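Local coordinates for UPF0230 protein TM1468 (Thermotoga maritima, PDB 1VPV) that binds long-chain fatty acids such as palmitate and may take part in lipid transport or fatty acid metabolism, at residues V15-D20 against Y33-I38; G70-T75 against F179-K184; D96-L101 against I123-V128; F174-F179 against V203-E208. All blocks are in the same frame, centred on the assembly; numbering follows the deposited sequence.

Contact 1: V15-D20 against Y33-I38; sequences VKILVD and YDIDSI
K16 NZ and D34 OD1 make a salt bridge of 2.6 Å near the start of the paired strands of a beta-alpha-beta unit, in which strand 15-20 and strand 35-43 run parallel and a short helix, 29-32, makes the return. The ammonium comes to the syn side of the carboxylate, 26° out of its plane, and the two side chains meet at about a right angle. In the lysine chi2 (83°) turns CD, and CE beyond it lies 3.8 Å from D36 CB. D34 also uses its second oxygen, OD2, which is bonded to the hydroxyl of Y95. D36 is held at both oxygens: OD1 accepts the backbone N of S37, and OD2 takes R86 and Y90 of helix 80-92. Three backbone bonds join the strands: D36 N to I17 O, V19 N to D36 O and I38 N to V19 O. On one face I17, V19 and I35 pack together, with I17 CG2 3.9 Å from I35 CG1. The other face carries L18, whose CD1 lies near D36 CB and 4.0 Å from I38 CB. At the C-terminal end one water bridges the strands, 3.2 Å from D20 O, to which it donates, and 2.9 Å from S37 OG.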
# COMPACT_ATOMS: atom_id res chain seq x y z
N VAL A 15 11.87 4.41 18.20
CA VAL A 15 11.89 3.91 16.82
C VAL A 15 11.03 4.71 15.85
O VAL A 15 9.83 4.86 16.06
CB VAL A 15 11.41 2.44 16.78
CG1 VAL A 15 11.61 1.86 15.39
CG2 VAL A 15 12.17 1.61 17.79
N LYS A 16 11.63 5.22 14.78
CA LYS A 16 10.88 5.82 13.67
C LYS A 16 10.44 4.73 12.71
O LYS A 16 11.21 3.80 12.44
CB LYS A 16 11.76 6.77 12.86
CG LYS A 16 10.97 7.59 11.85
CD LYS A 16 10.35 8.82 12.53
CE LYS A 16 9.16 9.33 11.78
NZ LYS A 16 8.60 10.48 12.52
N ILE A 17 9.23 4.85 12.19
CA ILE A 17 8.77 3.95 11.16
C ILE A 17 8.63 4.77 9.88
O ILE A 17 8.00 5.82 9.87
CB ILE A 17 7.44 3.28 11.52
CG1 ILE A 17 7.64 2.35 12.71
CG2 ILE A 17 6.86 2.51 10.33
CD1 ILE A 17 6.33 1.81 13.34
N LEU A 18 9.22 4.29 8.80
CA LEU A 18 9.10 4.94 7.51
C LEU A 18 8.44 3.98 6.52
O LEU A 18 8.85 2.82 6.41
CB LEU A 18 10.49 5.32 7.02
CG LEU A 18 10.55 6.01 5.66
CD1 LEU A 18 9.96 7.39 5.75
CD2 LEU A 18 12.01 6.06 5.22
N VAL A 19 7.41 4.44 5.84
CA VAL A 19 6.92 3.69 4.64
C VAL A 19 7.17 4.61 3.44
O VAL A 19 7.46 5.79 3.60
CB VAL A 19 5.43 3.30 4.73
CG1 VAL A 19 5.16 2.43 6.00
CG2 VAL A 19 4.52 4.54 4.73
N ASP A 20 7.06 4.06 2.25
CA ASP A 20 7.14 4.83 1.04
C ASP A 20 5.74 5.27 0.61
O ASP A 20 4.75 4.78 1.14
CB ASP A 20 7.87 4.04 -0.04
CG ASP A 20 7.09 2.83 -0.51
OD1 ASP A 20 6.00 3.01 -1.14
OD2 ASP A 20 7.60 1.71 -0.28
N TYR A 33 0.71 6.90 14.92
CA TYR A 33 1.67 5.81 15.07
C TYR A 33 3.11 6.22 14.73
O TYR A 33 4.00 5.34 14.60
CB TYR A 33 1.25 4.59 14.22
CG TYR A 33 -0.08 4.03 14.64
CD1 TYR A 33 -0.26 3.47 15.90
CD2 TYR A 33 -1.18 4.11 13.80
CE1 TYR A 33 -1.50 2.96 16.30
CE2 TYR A 33 -2.42 3.63 14.20
CZ TYR A 33 -2.57 3.05 15.44
OH TYR A 33 -3.80 2.56 15.81
N ASP A 34 3.35 7.53 14.62
CA ASP A 34 4.69 8.08 14.28
C ASP A 34 5.30 7.35 13.03
O ASP A 34 6.38 6.74 13.07
CB ASP A 34 5.62 8.06 15.50
CG ASP A 34 6.91 8.87 15.28
OD1 ASP A 34 6.92 9.68 14.32
OD2 ASP A 34 7.89 8.73 16.05
N ILE A 35 4.54 7.40 11.95
CA ILE A 35 4.93 6.83 10.69
C ILE A 35 5.09 8.00 9.69
O ILE A 35 4.20 8.82 9.55
CB ILE A 35 3.87 5.85 10.17
CG1 ILE A 35 3.72 4.64 11.10
CG2 ILE A 35 4.20 5.40 8.75
CD1 ILE A 35 2.49 3.82 10.81
N ASP A 36 6.23 8.02 9.01
CA ASP A 36 6.53 9.00 7.99
C ASP A 36 6.41 8.32 6.64
O ASP A 36 6.54 7.09 6.54
CB ASP A 36 7.97 9.46 8.20
CG ASP A 36 8.28 10.81 7.54
OD1 ASP A 36 7.39 11.42 6.90
OD2 ASP A 36 9.45 11.24 7.68
N SER A 37 6.20 9.13 5.61
CA SER A 37 6.06 8.68 4.24
C SER A 37 7.16 9.30 3.35
O SER A 37 7.31 10.52 3.33
CB SER A 37 4.67 9.07 3.71
OG SER A 37 4.39 8.37 2.52
N ILE A 38 7.93 8.47 2.65
CA ILE A 38 8.95 9.00 1.73
C ILE A 38 8.40 8.97 0.30
O ILE A 38 7.96 7.93 -0.14
CB ILE A 38 10.32 8.27 1.83
CG1 ILE A 38 11.29 8.86 0.82
CG2 ILE A 38 10.20 6.75 1.64
CD1 ILE A 38 12.72 8.35 0.99
O HOH W 1 2.25 6.38 2.32

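Contact 2: G70-T75 against F179-K184; sequences GSVPKT and FDYLVK. With PLM (palmitic acid), chain D.
V72 makes the apolar part of this small surface contact, with both the Y181 ring and the aliphatic chain of K184. CG2 of the valine lies 3.5 Å from CE2 of the tyrosine, approaching the ring obliquely. CG2 is anti to the carbonyl carbon, with CG1 anti to the backbone N (chi1 168°), and CG1 and CB pack on the K184 chain, each 3.9 Å from its CD. The valine and lysine side chains slide past each other in opposite directions. An alanine here would keep CB beside K184, but the loss of both methyls is likely to leave a gap at the Y181 ring and thin the packing on K184.

In the fold, the contact joins the two halves of a DegV-type protein: residues 70-73 lead into strand 74-76, a strand of the sheet that holds 15-20 and 97-102, whereas helix 180-185 follows strand 170-176 of the second sheet.

Like charges also approach: K74 NZ and K184 NZ are modelled 3.0 Å apart, a doubtful placement for two donors that would probably repel.

No hydrogen bond or salt bridge links the two segments. The polar bond here goes to palmitate, whose O2 accepts from T75 OG1 at 2.7 Å; T75 OG1 is also hydrogen-bonded to H283 NE2, while S108 OG is a further partner of the fatty acid.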
# COMPACT_ATOMS: atom_id res chain seq x y z
N GLY A 70 -3.75 14.48 -21.09
CA GLY A 70 -3.54 13.82 -22.37
C GLY A 70 -2.72 12.53 -22.33
O GLY A 70 -2.72 11.80 -23.31
N SER A 71 -2.05 12.24 -21.22
CA SER A 71 -1.10 11.12 -21.15
C SER A 71 -1.10 10.52 -19.76
O SER A 71 -1.71 11.08 -18.84
CB SER A 71 0.33 11.57 -21.56
OG SER A 71 0.92 12.41 -20.57
N VAL A 72 -0.45 9.36 -19.61
CA VAL A 72 -0.30 8.73 -18.31
C VAL A 72 1.19 8.79 -17.97
O VAL A 72 2.01 8.40 -18.74
CB VAL A 72 -0.84 7.29 -18.34
CG1 VAL A 72 -0.44 6.51 -17.09
CG2 VAL A 72 -2.35 7.31 -18.44
N PRO A 73 1.54 9.26 -16.78
CA PRO A 73 2.98 9.39 -16.55
C PRO A 73 3.59 8.06 -16.14
O PRO A 73 2.88 7.08 -15.93
CB PRO A 73 3.04 10.37 -15.38
CG PRO A 73 1.77 10.21 -14.67
CD PRO A 73 0.75 9.66 -15.61
N LYS A 74 4.90 8.08 -15.97
CA LYS A 74 5.67 6.99 -15.41
C LYS A 74 6.07 7.32 -13.97
O LYS A 74 5.93 8.44 -13.52
CB LYS A 74 6.91 6.77 -16.28
CG LYS A 74 6.59 6.66 -17.76
CD LYS A 74 7.73 6.03 -18.61
CE LYS A 74 7.41 5.98 -20.13
NZ LYS A 74 5.99 5.63 -20.48
N THR A 75 6.62 6.34 -13.27
CA THR A 75 6.99 6.48 -11.87
C THR A 75 8.45 6.07 -11.69
O THR A 75 8.97 5.29 -12.47
CB THR A 75 6.07 5.58 -10.97
OG1 THR A 75 6.24 4.19 -11.31
CG2 THR A 75 4.60 5.96 -11.12
N PHE A 179 -7.77 -1.79 -17.61
CA PHE A 179 -6.52 -2.56 -17.38
C PHE A 179 -5.30 -1.95 -18.01
O PHE A 179 -4.19 -2.30 -17.64
CB PHE A 179 -6.66 -3.97 -17.95
CG PHE A 179 -5.67 -4.96 -17.41
CD1 PHE A 179 -5.54 -5.18 -16.05
CD2 PHE A 179 -4.90 -5.75 -18.29
CE1 PHE A 179 -4.62 -6.15 -15.55
CE2 PHE A 179 -4.01 -6.71 -17.80
CZ PHE A 179 -3.86 -6.89 -16.43
N ASP A 180 -5.51 -1.11 -19.01
CA ASP A 180 -4.43 -0.44 -19.73
C ASP A 180 -3.44 0.33 -18.88
O ASP A 180 -2.29 0.44 -19.23
CB ASP A 180 -5.01 0.53 -20.75
CG ASP A 180 -5.54 -0.17 -21.96
OD1 ASP A 180 -5.10 -1.32 -22.20
OD2 ASP A 180 -6.37 0.42 -22.68
N TYR A 181 -3.89 0.87 -17.76
CA TYR A 181 -2.99 1.55 -16.84
C TYR A 181 -1.95 0.60 -16.26
O TYR A 181 -0.74 0.87 -16.33
CB TYR A 181 -3.79 2.19 -15.73
CG TYR A 181 -4.53 3.48 -16.11
CD1 TYR A 181 -5.83 3.44 -16.57
CD2 TYR A 181 -3.95 4.72 -15.91
CE1 TYR A 181 -6.51 4.62 -16.87
CE2 TYR A 181 -4.62 5.89 -16.20
CZ TYR A 181 -5.88 5.83 -16.69
OH TYR A 181 -6.53 6.98 -16.99
N LEU A 182 -2.40 -0.52 -15.71
CA LEU A 182 -1.47 -1.52 -15.19
C LEU A 182 -0.52 -2.04 -16.28
O LEU A 182 0.69 -2.19 -16.06
CB LEU A 182 -2.22 -2.67 -14.56
CG LEU A 182 -2.74 -2.39 -13.15
CD1 LEU A 182 -3.67 -3.50 -12.72
CD2 LEU A 182 -1.55 -2.35 -12.19
N VAL A 183 -1.07 -2.29 -17.46
CA VAL A 183 -0.26 -2.76 -18.55
C VAL A 183 0.79 -1.71 -18.90
O VAL A 183 1.95 -2.07 -19.06
CB VAL A 183 -1.08 -3.21 -19.77
CG1 VAL A 183 -0.17 -3.53 -20.94
CG2 VAL A 183 -1.90 -4.47 -19.44
N LYS A 184 0.41 -0.42 -18.97
CA LYS A 184 1.41 0.59 -19.28
C LYS A 184 2.43 0.71 -18.18
O LYS A 184 3.59 0.98 -18.46
CB LYS A 184 0.81 1.99 -19.50
CG LYS A 184 1.87 3.06 -19.85
CD LYS A 184 1.29 4.44 -19.93
CE LYS A 184 2.37 5.52 -19.74
NZ LYS A 184 3.08 5.73 -20.98
C1 PLM D . 8.37 2.64 -8.80
O1 PLM D . 9.44 2.18 -8.30
O2 PLM D . 8.39 3.35 -9.86
C2 PLM D . 7.07 2.34 -8.10
C3 PLM D . 6.30 1.24 -8.80
C4 PLM D . 4.93 1.07 -8.15
C5 PLM D . 4.15 0.01 -8.92
C6 PLM D . 2.78 -0.22 -8.35
C7 PLM D . 2.02 -1.32 -9.07
C8 PLM D . 0.53 -1.26 -8.75
C9 PLM D . 0.23 -1.77 -7.36
CA PLM D . -1.24 -1.63 -7.01
CB PLM D . -1.53 -2.30 -5.67
CC PLM D . -2.92 -1.91 -5.18
CD PLM D . -3.33 -2.69 -3.91
CE PLM D . -4.61 -2.15 -3.29
CF PLM D . -5.13 -3.02 -2.15
CG PLM D . -4.45 -2.71 -0.82

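Contact 3: D96-L101 against I123-V128; sequences DVVLVL and IPVYVV
V98 and V100 are stitched to the neighbouring strand by four backbone hydrogen bonds: V98 N to P124 O, Y126 N to V98 O, V100 N to Y126 O and V128 N to V100 O, the last and shortest at 2.6 Å. This is the parallel pairing of a beta-alpha-beta unit, strand 97-102, helix 110-118 and strand 125-129, at one side of the sheet. CA-H groups of V125 and V127 add weaker contacts to the same carbonyls, V98 O and V100 O.

Side chains form the next layer. On the face of V98, V100, V125 and V127, V100 CG2 lies 3.8 Å from V125 CG1, while V98 CG2 meets I123 CD1 at 3.8 Å, those two chains crossing at about a right angle. Y126 CG is anti to the carbonyl carbon (chi1 -67°), and V97 CG1 comes to the edge of the ring it carries, 3.7 Å from CD2.

Helices then position both faces. Y87 and Y90 of helix 80-92 and A114 and V115 of helix 110-118 pack on the face of V98, V100, V125 and V127. On the other, helix 138-149 meets L99 and L101, L158 of helix 154-166 touches L99, Y126 and V128, and L99 CD1 lies 4.1 Å from V128 CG2.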
# COMPACT_ATOMS: atom_id res chain seq x y z
N ASP A 96 16.68 6.17 17.95
CA ASP A 96 17.75 5.17 18.10
C ASP A 96 17.76 4.19 16.95
O ASP A 96 18.79 3.67 16.64
CB ASP A 96 17.64 4.39 19.41
CG ASP A 96 17.45 5.29 20.61
OD1 ASP A 96 18.38 6.03 21.00
OD2 ASP A 96 16.34 5.23 21.17
N VAL A 97 16.61 3.98 16.31
CA VAL A 97 16.44 2.96 15.27
C VAL A 97 15.41 3.46 14.23
O VAL A 97 14.43 4.12 14.58
CB VAL A 97 15.92 1.61 15.86
CG1 VAL A 97 15.66 0.58 14.75
CG2 VAL A 97 16.87 1.02 16.87
N VAL A 98 15.66 3.17 12.95
CA VAL A 98 14.65 3.39 11.90
C VAL A 98 14.20 2.03 11.36
O VAL A 98 15.02 1.18 11.03
CB VAL A 98 15.19 4.17 10.72
CG1 VAL A 98 14.06 4.45 9.76
CG2 VAL A 98 15.82 5.47 11.17
N LEU A 99 12.90 1.84 11.31
CA LEU A 99 12.32 0.65 10.72
C LEU A 99 11.62 1.04 9.43
O LEU A 99 10.64 1.76 9.48
CB LEU A 99 11.31 0.03 11.68
CG LEU A 99 10.52 -1.16 11.10
CD1 LEU A 99 11.44 -2.34 10.80
CD2 LEU A 99 9.41 -1.58 12.06
N VAL A 100 12.10 0.53 8.30
CA VAL A 100 11.54 0.84 6.96
C VAL A 100 10.75 -0.34 6.39
O VAL A 100 11.25 -1.46 6.31
CB VAL A 100 12.69 1.19 5.95
CG1 VAL A 100 12.13 1.60 4.59
CG2 VAL A 100 13.61 2.25 6.51
N LEU A 101 9.53 -0.08 5.97
CA LEU A 101 8.69 -1.06 5.28
C LEU A 101 8.44 -0.54 3.89
O LEU A 101 7.83 0.53 3.72
CB LEU A 101 7.33 -1.22 6.00
CG LEU A 101 7.38 -2.19 7.17
CD1 LEU A 101 8.04 -1.52 8.32
CD2 LEU A 101 6.01 -2.67 7.58
N ILE A 123 23.05 5.16 12.03
CA ILE A 123 21.88 4.84 12.81
C ILE A 123 21.32 3.51 12.30
O ILE A 123 21.12 3.35 11.10
CB ILE A 123 20.83 6.01 12.74
CG1 ILE A 123 19.54 5.64 13.48
CG2 ILE A 123 20.48 6.41 11.26
CD1 ILE A 123 18.52 6.79 13.54
N PRO A 124 21.06 2.54 13.20
CA PRO A 124 20.66 1.23 12.69
C PRO A 124 19.33 1.34 11.95
O PRO A 124 18.40 1.95 12.44
CB PRO A 124 20.52 0.38 13.95
CG PRO A 124 20.96 1.19 15.09
CD PRO A 124 21.10 2.60 14.67
N VAL A 125 19.29 0.84 10.72
CA VAL A 125 18.09 0.92 9.90
C VAL A 125 17.77 -0.48 9.49
O VAL A 125 18.60 -1.17 8.92
CB VAL A 125 18.34 1.76 8.64
CG1 VAL A 125 17.13 1.71 7.70
CG2 VAL A 125 18.69 3.21 9.02
N TYR A 126 16.57 -0.93 9.80
CA TYR A 126 16.12 -2.25 9.42
C TYR A 126 15.08 -2.12 8.31
O TYR A 126 14.08 -1.46 8.49
CB TYR A 126 15.52 -2.92 10.63
CG TYR A 126 16.55 -3.21 11.68
CD1 TYR A 126 17.25 -4.41 11.70
CD2 TYR A 126 16.82 -2.29 12.69
CE1 TYR A 126 18.19 -4.68 12.69
CE2 TYR A 126 17.74 -2.55 13.67
CZ TYR A 126 18.43 -3.74 13.67
OH TYR A 126 19.38 -3.99 14.64
N VAL A 127 15.35 -2.74 7.17
CA VAL A 127 14.48 -2.59 6.03
C VAL A 127 13.73 -3.87 5.77
O VAL A 127 14.33 -4.89 5.57
CB VAL A 127 15.27 -2.25 4.76
CG1 VAL A 127 14.27 -1.81 3.65
CG2 VAL A 127 16.29 -1.16 5.02
N VAL A 128 12.40 -3.78 5.77
CA VAL A 128 11.54 -4.92 5.54
C VAL A 128 10.88 -4.83 4.18
O VAL A 128 10.17 -3.83 3.87
CB VAL A 128 10.46 -5.03 6.62
CG1 VAL A 128 9.53 -6.22 6.35
CG2 VAL A 128 11.11 -5.21 7.96

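Contact 4: F174-F179 against V203-E208; sequences FYVSNF and VCLHIE. With PLM (palmitic acid), chain D.
V203 pairs with V176 through two backbone bonds, V203 N to V176 O and V176 N to V203 O, each 3.0 Å long. Its side chain lies beside that of V176 and points the same way, with CB 4.0 Å from V176 CG2. Its CG1 reaches F179, meeting CD1 of the ring at 3.8 Å, and the two side chains cross at about a right angle. F179 CG is anti to the backbone N (chi1 -161°), which carries the start of the ring toward strand 201-208.

C204 faces Y175 as a non-hydrogen-bonded pair, with SG 4.3 Å from Y175 CB. These two side chains point to the opposite face of the sheet, where A224 and A227 of helix 220-232 pack against them. The antiparallel ladder belongs to a mixed six-stranded sheet in which strand 170-176 lies between strands 201-208 and 289-295, the second sheet of the DegV fold.

L205 closes the next hydrogen-bonded pair, L205 N to F174 O at 2.8 Å and F174 N to L205 O. Its CB sits over one face of the F174 ring, 4.1 Å from the centroid and 29° off the normal, a CH-pi contact. Over the opposite face lies the palmitate chain, with its atom CC 3.7 Å above the ring plane and over the centre. An alanine at F174 would keep CB near the lipid tail but would probably leave L205 and the far part of that tail without the ring that separates them. L205 CD2 lies near the edge of the F179 ring, 4.3 Å from CE1.

Farther along, I207 continues the ladder through a backbone bond to A172.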
# COMPACT_ATOMS: atom_id res chain seq x y z
N PHE A 174 -7.91 -5.98 -5.00
CA PHE A 174 -8.47 -4.75 -5.61
C PHE A 174 -8.99 -5.01 -7.02
O PHE A 174 -8.71 -6.06 -7.63
CB PHE A 174 -7.42 -3.60 -5.62
CG PHE A 174 -6.23 -3.84 -6.53
CD1 PHE A 174 -5.23 -4.77 -6.19
CD2 PHE A 174 -6.09 -3.12 -7.71
CE1 PHE A 174 -4.08 -4.97 -7.02
CE2 PHE A 174 -4.98 -3.29 -8.54
CZ PHE A 174 -3.97 -4.24 -8.20
N TYR A 175 -9.78 -4.05 -7.52
CA TYR A 175 -10.24 -4.10 -8.92
C TYR A 175 -10.06 -2.77 -9.59
O TYR A 175 -10.20 -1.72 -8.95
CB TYR A 175 -11.68 -4.56 -9.06
CG TYR A 175 -12.80 -3.62 -8.59
CD1 TYR A 175 -13.16 -2.48 -9.32
CD2 TYR A 175 -13.55 -3.92 -7.46
CE1 TYR A 175 -14.17 -1.65 -8.91
CE2 TYR A 175 -14.59 -3.08 -7.04
CZ TYR A 175 -14.89 -1.98 -7.78
OH TYR A 175 -15.91 -1.18 -7.39
N VAL A 176 -9.74 -2.84 -10.88
CA VAL A 176 -9.62 -1.69 -11.74
C VAL A 176 -10.69 -1.79 -12.81
O VAL A 176 -11.23 -2.87 -13.05
CB VAL A 176 -8.21 -1.63 -12.39
CG1 VAL A 176 -7.13 -1.49 -11.33
CG2 VAL A 176 -7.96 -2.84 -13.27
N SER A 177 -11.01 -0.68 -13.46
CA SER A 177 -11.97 -0.70 -14.54
C SER A 177 -11.32 -0.58 -15.92
O SER A 177 -11.94 -0.90 -16.94
CB SER A 177 -13.00 0.41 -14.35
OG SER A 177 -12.34 1.67 -14.43
N ASN A 178 -10.05 -0.18 -15.96
CA ASN A 178 -9.36 -0.03 -17.23
C ASN A 178 -7.94 -0.57 -17.13
O ASN A 178 -6.99 0.13 -16.66
CB ASN A 178 -9.40 1.45 -17.69
CG ASN A 178 -8.59 1.67 -18.93
OD1 ASN A 178 -7.94 0.74 -19.40
ND2 ASN A 178 -8.61 2.86 -19.45
N PHE A 179 -7.77 -1.79 -17.61
CA PHE A 179 -6.52 -2.56 -17.38
C PHE A 179 -5.30 -1.95 -18.01
O PHE A 179 -4.19 -2.30 -17.64
CB PHE A 179 -6.66 -3.97 -17.95
CG PHE A 179 -5.67 -4.96 -17.41
CD1 PHE A 179 -5.54 -5.18 -16.05
CD2 PHE A 179 -4.90 -5.75 -18.29
CE1 PHE A 179 -4.62 -6.15 -15.55
CE2 PHE A 179 -4.01 -6.71 -17.80
CZ PHE A 179 -3.86 -6.89 -16.43
N VAL A 203 -11.51 -5.76 -13.61
CA VAL A 203 -10.49 -6.78 -13.52
C VAL A 203 -10.04 -6.83 -12.09
O VAL A 203 -9.64 -5.79 -11.54
CB VAL A 203 -9.28 -6.40 -14.40
CG1 VAL A 203 -8.09 -7.35 -14.20
CG2 VAL A 203 -9.72 -6.42 -15.84
N CYS A 204 -10.10 -8.02 -11.50
CA CYS A 204 -9.74 -8.24 -10.10
C CYS A 204 -8.33 -8.78 -9.97
O CYS A 204 -7.97 -9.76 -10.59
CB CYS A 204 -10.72 -9.21 -9.44
SG CYS A 204 -12.49 -8.75 -9.60
N LEU A 205 -7.55 -8.14 -9.10
CA LEU A 205 -6.21 -8.59 -8.84
C LEU A 205 -5.98 -8.78 -7.35
O LEU A 205 -6.74 -8.28 -6.49
CB LEU A 205 -5.19 -7.59 -9.39
CG LEU A 205 -5.26 -7.24 -10.90
CD1 LEU A 205 -6.23 -6.10 -11.20
CD2 LEU A 205 -3.91 -6.86 -11.41
N HIS A 206 -4.92 -9.53 -7.04
CA HIS A 206 -4.34 -9.57 -5.70
C HIS A 206 -2.85 -9.67 -5.83
O HIS A 206 -2.31 -9.76 -6.93
CB HIS A 206 -4.88 -10.73 -4.86
CG HIS A 206 -4.51 -12.08 -5.38
ND1 HIS A 206 -3.94 -13.04 -4.57
CD2 HIS A 206 -4.61 -12.63 -6.61
CE1 HIS A 206 -3.72 -14.13 -5.29
NE2 HIS A 206 -4.12 -13.91 -6.53
N ILE A 207 -2.19 -9.62 -4.68
CA ILE A 207 -0.76 -9.75 -4.61
C ILE A 207 -0.42 -11.06 -3.94
O ILE A 207 -0.90 -11.33 -2.87
CB ILE A 207 -0.19 -8.62 -3.77
CG1 ILE A 207 -0.61 -7.30 -4.42
CG2 ILE A 207 1.32 -8.80 -3.65
CD1 ILE A 207 0.25 -6.11 -4.07
N GLU A 208 0.47 -11.82 -4.55
CA GLU A 208 0.82 -13.15 -4.10
C GLU A 208 2.31 -13.29 -4.34
O GLU A 208 2.75 -13.16 -5.48
CB GLU A 208 0.02 -14.20 -4.88
CG GLU A 208 0.43 -15.69 -4.70
CD GLU A 208 -0.79 -16.61 -4.89
OE1 GLU A 208 -1.52 -16.82 -3.88
OE2 GLU A 208 -1.03 -17.09 -6.03
C1 PLM D . 8.37 2.64 -8.80
O1 PLM D . 9.44 2.18 -8.30
O2 PLM D . 8.39 3.35 -9.86
C2 PLM D . 7.07 2.34 -8.10
C3 PLM D . 6.30 1.24 -8.80
C4 PLM D . 4.93 1.07 -8.15
C5 PLM D . 4.15 0.01 -8.92
C6 PLM D . 2.78 -0.22 -8.35
C7 PLM D . 2.02 -1.32 -9.07
C8 PLM D . 0.53 -1.26 -8.75
C9 PLM D . 0.23 -1.77 -7.36
CA PLM D . -1.24 -1.63 -7.01
CB PLM D . -1.53 -2.30 -5.67
CC PLM D . -2.92 -1.91 -5.18
CD PLM D . -3.33 -2.69 -3.91
CE PLM D . -4.61 -2.15 -3.29
CF PLM D . -5.13 -3.02 -2.15
CG PLM D . -4.45 -2.71 -0.82

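In the fold
Contact 1 closes the first loop, a compact beta-alpha-beta unit at the N terminus. Contact 2 opens next, at 70-75, and does not close until 179-184; contact 3 is nested inside that long loop and completes another beta-alpha-beta unit. Contacts 1 and 3 lie in one sheet, where strands 15-20 and 97-102 are neighbours and K16 O meets L99 N at 2.8 Å. Contact 4 begins at 174-179, before contact 2 has closed, and ends at 203-208, so the two cross and share F179; L182 CD1 packs on L205 CD2. Contact 2 thus ties the first sheet to the second, in which contact 4 pairs two strands, and palmitate touches both.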